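Local coordinates for putative heme binding protein (Tannerella forsythia, PDB 6EU8), which probably binds heme, as a member of the HmuY-like family, but with heme-binding properties different from those of Porphyromonas gingivalis HmuY, at residues Lys15-Trp25 against Gly33-Trp44. Sequence-based numbering, arbitrary orientation.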
ATOM      1  N   LYS A  15     -10.195  -0.402  -8.999  1.00 32.76           N
ATOM      2  CA  LYS A  15     -10.559  -0.703  -7.616  1.00 31.93           C
ATOM      3  C   LYS A  15     -10.572   0.543  -6.757  1.00 28.71           C
ATOM      4  O   LYS A  15      -9.798   1.461  -7.005  1.00 29.16           O
ATOM      5  CB  LYS A  15      -9.533  -1.635  -6.975  1.00 35.59           C
ATOM      6  CG  LYS A  15      -9.708  -3.100  -7.273  1.00 40.46           C
ATOM      7  CD  LYS A  15     -10.945  -3.623  -6.581  1.00 42.90           C
ATOM      8  CE  LYS A  15     -10.780  -5.062  -6.177  1.00 45.93           C
ATOM      9  NZ  LYS A  15     -12.132  -5.556  -5.814  1.00 47.17           N
ATOM     10  N   THR A  16     -11.418   0.526  -5.735  1.00 29.01           N
ATOM     11  CA  THR A  16     -11.443   1.571  -4.707  1.00 27.26           C
ATOM     12  C   THR A  16     -11.327   0.894  -3.342  1.00 28.27           C
ATOM     13  O   THR A  16     -12.144   0.035  -3.000  1.00 29.71           O
ATOM     14  CB  THR A  16     -12.718   2.425  -4.797  1.00 30.25           C
ATOM     15  OG1 THR A  16     -12.723   3.101  -6.067  1.00 32.43           O
ATOM     16  CG2 THR A  16     -12.758   3.449  -3.667  1.00 31.64           C
ATOM     17  N   ILE A  17     -10.284   1.260  -2.586  1.00 25.76           N
ATOM     18  CA  ILE A  17      -9.967   0.650  -1.285  1.00 25.76           C
ATOM     19  C   ILE A  17     -10.139   1.664  -0.137  1.00 25.85           C
ATOM     20  O   ILE A  17      -9.548   2.747  -0.148  1.00 25.67           O
ATOM     21  CB  ILE A  17      -8.510   0.089  -1.248  1.00 26.56           C
ATOM     22  CG1 ILE A  17      -8.244  -0.894  -2.397  1.00 28.94           C
ATOM     23  CG2 ILE A  17      -8.176  -0.505   0.124  1.00 27.03           C
ATOM     24  CD1 ILE A  17      -9.085  -2.156  -2.372  1.00 29.14           C
ATOM     25  N   ASP A  18     -10.917   1.286   0.874  1.00 24.43           N
ATOM     26  CA  ASP A  18     -11.046   2.090   2.090  1.00 25.11           C
ATOM     27  C   ASP A  18      -9.885   1.799   3.032  1.00 25.38           C
ATOM     28  O   ASP A  18      -9.944   0.856   3.829  1.00 26.35           O
ATOM     29  CB  ASP A  18     -12.389   1.825   2.770  1.00 27.00           C
ATOM     30  CG  ASP A  18     -12.586   2.626   4.039  1.00 28.53           C
ATOM     31  OD1 ASP A  18     -11.670   3.341   4.498  1.00 26.57           O
ATOM     32  OD2 ASP A  18     -13.695   2.501   4.619  1.00 33.13           O
ATOM     33  N   ALA A  19      -8.834   2.617   2.924  1.00 24.35           N
ATOM     34  CA  ALA A  19      -7.638   2.520   3.791  1.00 23.68           C
ATOM     35  C   ALA A  19      -7.594   3.675   4.796  1.00 23.55           C
ATOM     36  O   ALA A  19      -6.529   4.102   5.214  1.00 23.16           O
ATOM     37  CB  ALA A  19      -6.379   2.482   2.919  1.00 23.29           C
ATOM     38  N   THR A  20      -8.768   4.144   5.242  1.00 24.55           N
ATOM     39  CA  THR A  20      -8.826   5.284   6.160  1.00 24.10           C
ATOM     40  C   THR A  20      -8.319   5.003   7.581  1.00 24.24           C
ATOM     41  O   THR A  20      -7.870   5.918   8.260  1.00 24.99           O
ATOM     42  CB  THR A  20     -10.282   5.841   6.271  1.00 25.22           C
ATOM     43  OG1 THR A  20     -11.176   4.817   6.713  1.00 27.59           O
ATOM     44  CG2 THR A  20     -10.713   6.431   4.946  1.00 26.66           C
ATOM     45  N   LYS A  21      -8.388   3.754   8.046  1.00 23.48           N
ATOM     46  CA  LYS A  21      -8.029   3.429   9.440  1.00 25.63           C
ATOM     47  C   LYS A  21      -6.526   3.222   9.632  1.00 22.74           C
ATOM     48  O   LYS A  21      -5.910   2.410   8.905  1.00 23.97           O
ATOM     49  CB  LYS A  21      -8.783   2.192   9.917  1.00 27.36           C
ATOM     50  CG  LYS A  21     -10.298   2.411   9.935  1.00 32.82           C
ATOM     51  CD  LYS A  21     -11.084   1.417  10.763  1.00 38.96           C
ATOM     52  CE  LYS A  21     -12.484   1.982  11.022  1.00 43.56           C
ATOM     53  NZ  LYS A  21     -13.426   1.038  11.687  1.00 52.20           N
ATOM     54  N   TYR A  22      -5.936   3.899  10.617  1.00 22.65           N
ATOM     55  CA  TYR A  22      -4.511   3.701  10.966  1.00 23.33           C
ATOM     56  C   TYR A  22      -4.176   2.256  11.463  1.00 23.04           C
ATOM     57  O   TYR A  22      -3.023   1.796  11.318  1.00 23.03           O
ATOM     58  CB  TYR A  22      -4.045   4.781  11.960  1.00 23.80           C
ATOM     59  CG  TYR A  22      -3.942   6.179  11.356  1.00 23.85           C
ATOM     60  CD1 TYR A  22      -2.797   6.629  10.740  1.00 23.74           C
ATOM     61  CD2 TYR A  22      -5.025   7.064  11.441  1.00 26.41           C
ATOM     62  CE1 TYR A  22      -2.703   7.893  10.174  1.00 25.42           C
ATOM     63  CE2 TYR A  22      -4.943   8.328  10.892  1.00 26.98           C
ATOM     64  CZ  TYR A  22      -3.796   8.749  10.267  1.00 25.92           C
ATOM     65  OH  TYR A  22      -3.713  10.018   9.700  1.00 27.39           O
ATOM     66  N   GLU A  23      -5.154   1.563  12.023  1.00 23.00           N
ATOM     67  CA  GLU A  23      -4.948   0.215  12.578  1.00 23.89           C
ATOM     68  C   GLU A  23      -4.823  -0.894  11.548  1.00 23.59           C
ATOM     69  O   GLU A  23      -4.374  -1.983  11.925  1.00 23.16           O
ATOM     70  CB  GLU A  23      -6.087  -0.179  13.550  1.00 25.62           C
ATOM     71  CG  GLU A  23      -6.271   0.783  14.730  1.00 26.72           C
ATOM     72  CD  GLU A  23      -7.293   1.888  14.487  1.00 32.82           C
ATOM     73  OE1 GLU A  23      -7.578   2.283  13.318  1.00 28.01           O
ATOM     74  OE2 GLU A  23      -7.805   2.399  15.509  1.00 39.15           O
ATOM     75  N   MET A  24      -5.257  -0.661  10.286  1.00 21.62           N
ATOM     76  CA  MET A  24      -5.555  -1.729   9.355  1.00 23.34           C
ATOM     77  C   MET A  24      -4.671  -1.777   8.104  1.00 21.54           C
ATOM     78  O   MET A  24      -4.147  -0.749   7.656  1.00 22.02           O
ATOM     79  CB  MET A  24      -7.005  -1.617   8.858  1.00 24.49           C
ATOM     80  CG  MET A  24      -8.115  -1.555   9.891  1.00 26.64           C
ATOM     81  SD  MET A  24      -8.194  -3.105  10.808  1.00 26.58           S
ATOM     82  CE  MET A  24      -9.285  -2.689  12.175  1.00 32.28           C
ATOM     83  N   TRP A  25      -4.534  -2.986   7.559  1.00 21.28           N
ATOM     84  CA  TRP A  25      -4.088  -3.211   6.187  1.00 21.12           C
ATOM     85  C   TRP A  25      -5.227  -3.838   5.374  1.00 23.49           C
ATOM     86  O   TRP A  25      -5.921  -4.707   5.885  1.00 23.76           O
ATOM     87  CB  TRP A  25      -2.911  -4.167   6.158  1.00 20.99           C
ATOM     88  CG  TRP A  25      -1.596  -3.641   6.664  1.00 20.38           C
ATOM     89  CD1 TRP A  25      -1.098  -3.774   7.908  1.00 20.24           C
ATOM     90  CD2 TRP A  25      -0.585  -2.977   5.898  1.00 20.18           C
ATOM     91  NE1 TRP A  25       0.148  -3.190   8.000  1.00 21.53           N
ATOM     92  CE2 TRP A  25       0.480  -2.699   6.767  1.00 19.50           C
ATOM     93  CE3 TRP A  25      -0.495  -2.557   4.565  1.00 20.66           C
ATOM     94  CZ2 TRP A  25       1.643  -2.080   6.330  1.00 20.43           C
ATOM     95  CZ3 TRP A  25       0.636  -1.912   4.157  1.00 20.76           C
ATOM     96  CH2 TRP A  25       1.690  -1.680   5.029  1.00 20.58           C
ATOM     97  N   GLY A  33      -9.734  -9.944  -7.905  1.00 35.66           N
ATOM     98  CA  GLY A  33     -10.441  -8.811  -7.319  1.00 33.56           C
ATOM     99  C   GLY A  33     -10.834  -8.912  -5.845  1.00 34.35           C
ATOM    100  O   GLY A  33     -11.408  -7.967  -5.302  1.00 33.89           O
ATOM    101  N   GLN A  34     -10.569 -10.050  -5.202  1.00 34.48           N
ATOM    102  CA  GLN A  34     -10.911 -10.247  -3.798  1.00 34.36           C
ATOM    103  C   GLN A  34     -10.023  -9.355  -2.917  1.00 32.78           C
ATOM    104  O   GLN A  34      -8.864  -9.104  -3.281  1.00 30.64           O
ATOM    105  CB  GLN A  34     -10.617 -11.680  -3.362  1.00 36.96           C
ATOM    106  CG  GLN A  34     -11.397 -12.805  -4.036  1.00 40.34           C
ATOM    107  CD  GLN A  34     -10.690 -14.151  -3.843  1.00 41.08           C
ATOM    108  OE1 GLN A  34      -9.559 -14.358  -4.312  1.00 38.97           O
ATOM    109  NE2 GLN A  34     -11.333 -15.060  -3.113  1.00 42.41           N
ATOM    110  N   THR A  35     -10.592  -8.919  -1.788  1.00 31.44           N
ATOM    111  CA  THR A  35      -9.859  -8.168  -0.746  1.00 30.59           C
ATOM    112  C   THR A  35     -10.196  -8.681   0.651  1.00 32.89           C
ATOM    113  O   THR A  35     -11.251  -9.303   0.845  1.00 34.60           O
ATOM    114  CB  THR A  35     -10.151  -6.664  -0.781  1.00 30.35           C
ATOM    115  OG1 THR A  35     -11.513  -6.424  -0.407  1.00 36.29           O
ATOM    116  CG2 THR A  35      -9.863  -6.069  -2.132  1.00 30.48           C
ATOM    117  N   GLU A  36      -9.288  -8.431   1.605  1.00 30.45           N
ATOM    118  CA  GLU A  36      -9.445  -8.766   3.037  1.00 32.14           C
ATOM    119  C   GLU A  36      -8.775  -7.684   3.872  1.00 31.02           C
ATOM    120  O   GLU A  36      -7.656  -7.265   3.549  1.00 27.34           O
ATOM    121  CB  GLU A  36      -8.786 -10.111   3.381  1.00 36.21           C
ATOM    122  CG  GLU A  36      -9.732 -11.287   3.565  1.00 41.76           C
ATOM    123  CD  GLU A  36      -8.989 -12.596   3.817  1.00 42.82           C
ATOM    124  OE1 GLU A  36      -8.169 -12.700   4.761  1.00 38.31           O
ATOM    125  OE2 GLU A  36      -9.207 -13.551   3.049  1.00 47.76           O
ATOM    126  N   THR A  37      -9.459  -7.242   4.926  1.00 28.49           N
ATOM    127  CA  THR A  37      -8.941  -6.213   5.808  1.00 29.23           C
ATOM    128  C   THR A  37      -8.627  -6.832   7.188  1.00 30.29           C
ATOM    129  O   THR A  37      -9.494  -7.490   7.788  1.00 31.10           O
ATOM    130  CB  THR A  37      -9.911  -5.021   5.925  1.00 31.22           C
ATOM    131  OG1 THR A  37     -10.140  -4.448   4.620  1.00 32.08           O
ATOM    132  CG2 THR A  37      -9.387  -3.942   6.857  1.00 29.31           C
ATOM    133  N   HIS A  38      -7.405  -6.631   7.702  1.00 28.10           N
ATOM    134  CA  HIS A  38      -7.015  -7.142   9.029  1.00 26.40           C
ATOM    135  C   HIS A  38      -6.184  -6.110   9.782  1.00 24.82           C
ATOM    136  O   HIS A  38      -5.411  -5.362   9.175  1.00 24.45           O
ATOM    137  CB  HIS A  38      -6.139  -8.381   8.930  1.00 26.67           C
ATOM    138  CG  HIS A  38      -6.798  -9.548   8.260  1.00 29.59           C
ATOM    139  ND1 HIS A  38      -7.572 -10.454   8.951  1.00 33.18           N
ATOM    140  CD2 HIS A  38      -6.818  -9.936   6.966  1.00 30.36           C
ATOM    141  CE1 HIS A  38      -8.019 -11.373   8.111  1.00 32.12           C
ATOM    142  NE2 HIS A  38      -7.585 -11.079   6.897  1.00 33.43           N
ATOM    143  N   ARG A  39      -6.341  -6.074  11.099  1.00 24.37           N
ATOM    144  CA  ARG A  39      -5.511  -5.259  11.983  1.00 22.45           C
ATOM    145  C   ARG A  39      -4.031  -5.649  11.838  1.00 22.47           C
ATOM    146  O   ARG A  39      -3.702  -6.838  11.760  1.00 22.30           O
ATOM    147  CB  ARG A  39      -5.965  -5.453  13.449  1.00 24.03           C
ATOM    148  CG  ARG A  39      -5.208  -4.652  14.501  1.00 24.81           C
ATOM    149  CD  ARG A  39      -5.743  -4.970  15.907  1.00 25.54           C
ATOM    150  NE  ARG A  39      -5.054  -4.300  17.010  1.00 26.59           N
ATOM    151  CZ  ARG A  39      -3.862  -4.631  17.489  1.00 24.22           C
ATOM    152  NH1 ARG A  39      -3.200  -5.630  16.946  1.00 23.75           N
ATOM    153  NH2 ARG A  39      -3.327  -3.950  18.501  1.00 24.73           N
ATOM    154  N   ASP A  40      -3.157  -4.650  11.750  1.00 21.54           N
ATOM    155  CA  ASP A  40      -1.692  -4.860  11.699  1.00 20.56           C
ATOM    156  C   ASP A  40      -1.241  -5.879  12.747  1.00 20.46           C
ATOM    157  O   ASP A  40      -1.698  -5.807  13.896  1.00 21.29           O
ATOM    158  CB  ASP A  40      -0.973  -3.499  11.826  1.00 20.40           C
ATOM    159  CG  ASP A  40       0.539  -3.617  11.848  1.00 21.24           C
ATOM    160  OD1 ASP A  40       1.079  -3.966  12.916  1.00 21.22           O
ATOM    161  OD2 ASP A  40       1.182  -3.352  10.788  1.00 22.87           O
ATOM    162  N   PHE A  41      -0.358  -6.817  12.342  1.00 21.35           N
ATOM    163  CA  PHE A  41       0.065  -7.984  13.160  1.00 21.78           C
ATOM    164  C   PHE A  41       1.322  -7.799  14.024  1.00 22.99           C
ATOM    165  O   PHE A  41       1.742  -8.738  14.725  1.00 24.48           O
ATOM    166  CB  PHE A  41       0.258  -9.253  12.246  1.00 23.56           C
ATOM    167  CG  PHE A  41      -0.956  -9.607  11.398  1.00 23.75           C
ATOM    168  CD1 PHE A  41      -2.162  -9.948  11.990  1.00 25.44           C
ATOM    169  CD2 PHE A  41      -0.900  -9.599  10.014  1.00 24.99           C
ATOM    170  CE1 PHE A  41      -3.276 -10.288  11.225  1.00 25.31           C
ATOM    171  CE2 PHE A  41      -2.028  -9.902   9.236  1.00 24.94           C
ATOM    172  CZ  PHE A  41      -3.220 -10.234   9.859  1.00 26.08           C
ATOM    173  N   SER A  42       1.920  -6.600  14.041  1.00 20.18           N
ATOM    174  CA  SER A  42       3.144  -6.377  14.794  1.00 20.37           C
ATOM    175  C   SER A  42       2.860  -6.079  16.288  1.00 19.34           C
ATOM    176  O   SER A  42       1.721  -5.819  16.667  1.00 21.13           O
ATOM    177  CB  SER A  42       3.953  -5.256  14.140  1.00 21.09           C
ATOM    178  OG  SER A  42       3.375  -3.988  14.345  1.00 21.84           O
ATOM    179  N   GLU A  43       3.908  -6.111  17.112  1.00 20.58           N
ATOM    180  CA  GLU A  43       3.800  -5.563  18.459  1.00 20.97           C
ATOM    181  C   GLU A  43       3.744  -4.016  18.315  1.00 21.17           C
ATOM    182  O   GLU A  43       4.570  -3.431  17.632  1.00 23.07           O
ATOM    183  CB  GLU A  43       4.964  -5.992  19.366  1.00 22.29           C
ATOM    184  CG  GLU A  43       4.824  -5.447  20.771  1.00 23.44           C
ATOM    185  CD  GLU A  43       5.908  -5.954  21.692  1.00 25.18           C
ATOM    186  OE1 GLU A  43       7.017  -5.360  21.724  1.00 25.25           O
ATOM    187  OE2 GLU A  43       5.630  -7.001  22.342  1.00 28.56           O
ATOM    188  N   TRP A  44       2.733  -3.388  18.914  1.00 22.33           N
ATOM    189  CA  TRP A  44       2.600  -1.918  18.764  1.00 22.11           C
ATOM    190  C   TRP A  44       3.288  -1.215  19.922  1.00 23.47           C
ATOM    191  O   TRP A  44       3.301  -1.722  21.054  1.00 22.65           O
ATOM    192  CB  TRP A  44       1.157  -1.513  18.680  1.00 22.41           C
ATOM    193  CG  TRP A  44       0.408  -1.935  17.423  1.00 22.30           C
ATOM    194  CD1 TRP A  44       0.870  -2.716  16.385  1.00 21.90           C
ATOM    195  CD2 TRP A  44      -0.962  -1.667  17.135  1.00 22.07           C
ATOM    196  NE1 TRP A  44      -0.131  -2.898  15.454  1.00 21.22           N
ATOM    197  CE2 TRP A  44      -1.263  -2.258  15.881  1.00 23.23           C
ATOM    198  CE3 TRP A  44      -1.958  -0.937  17.797  1.00 24.58           C
ATOM    199  CZ2 TRP A  44      -2.546  -2.183  15.297  1.00 23.43           C
ATOM    200  CZ3 TRP A  44      -3.222  -0.864  17.229  1.00 24.26           C
ATOM    201  CH2 TRP A  44      -3.499  -1.447  15.979  1.00 25.38           C
TER
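Asp40 OD1 is gripped by three donors of its own segment, while the other oxygen of this buried carboxylate, OD2, reaches across to Trp25. The three are the Ser42 hydroxyl, Ser42 N, which closes an Asx turn, and the Trp44 indole nitrogen. OD2 offers its anti lone pair to Trp25 NE1 at 3.0 Å, the oxygen lying in the indole plane. With CG anti to the backbone N (chi1 177°), the carboxylate runs alongside the Trp25 ring, their planes 28° apart. Four donors thus fix its rotation and would be expected to stabilise its negative charge. The Asp40 backbone is tied in as well, its N giving a nearly straight bond to Glu23 O (2.9 Å). Beside it, Glu23 CB and CG rest 3.8 Å from Trp44 CH2, while the Arg39 guanidinium lies over one face of that indole, NH2 toward its rim.

Two antiparallel bridges follow. Trp25 and His38 form a hydrogen-bonded pair, N to O in both directions, and Met24 and Arg39 the neighbouring non-hydrogen-bonded one, their side chains diverging. Met24, bent at chi2 (-65°), lays SD 3.5 Å from Arg39 N, and its CB lies against Thr37 CG2.

Farther along, strand 11-18 meets 33-35 through side chains, without beta bridges: Ile17 CD1 and Thr35 CG2 meet tip to tip at 4.0 Å, and Lys15 NZ reaches Gly33 O (2.6 Å). Strands 24-28 and 35-39 form a beta hairpin, with 35-39 an edge strand of a four-stranded sheet, whereas strand 11-18 pairs with strand 184-194, so the contact joins the hairpin to the larger sheet.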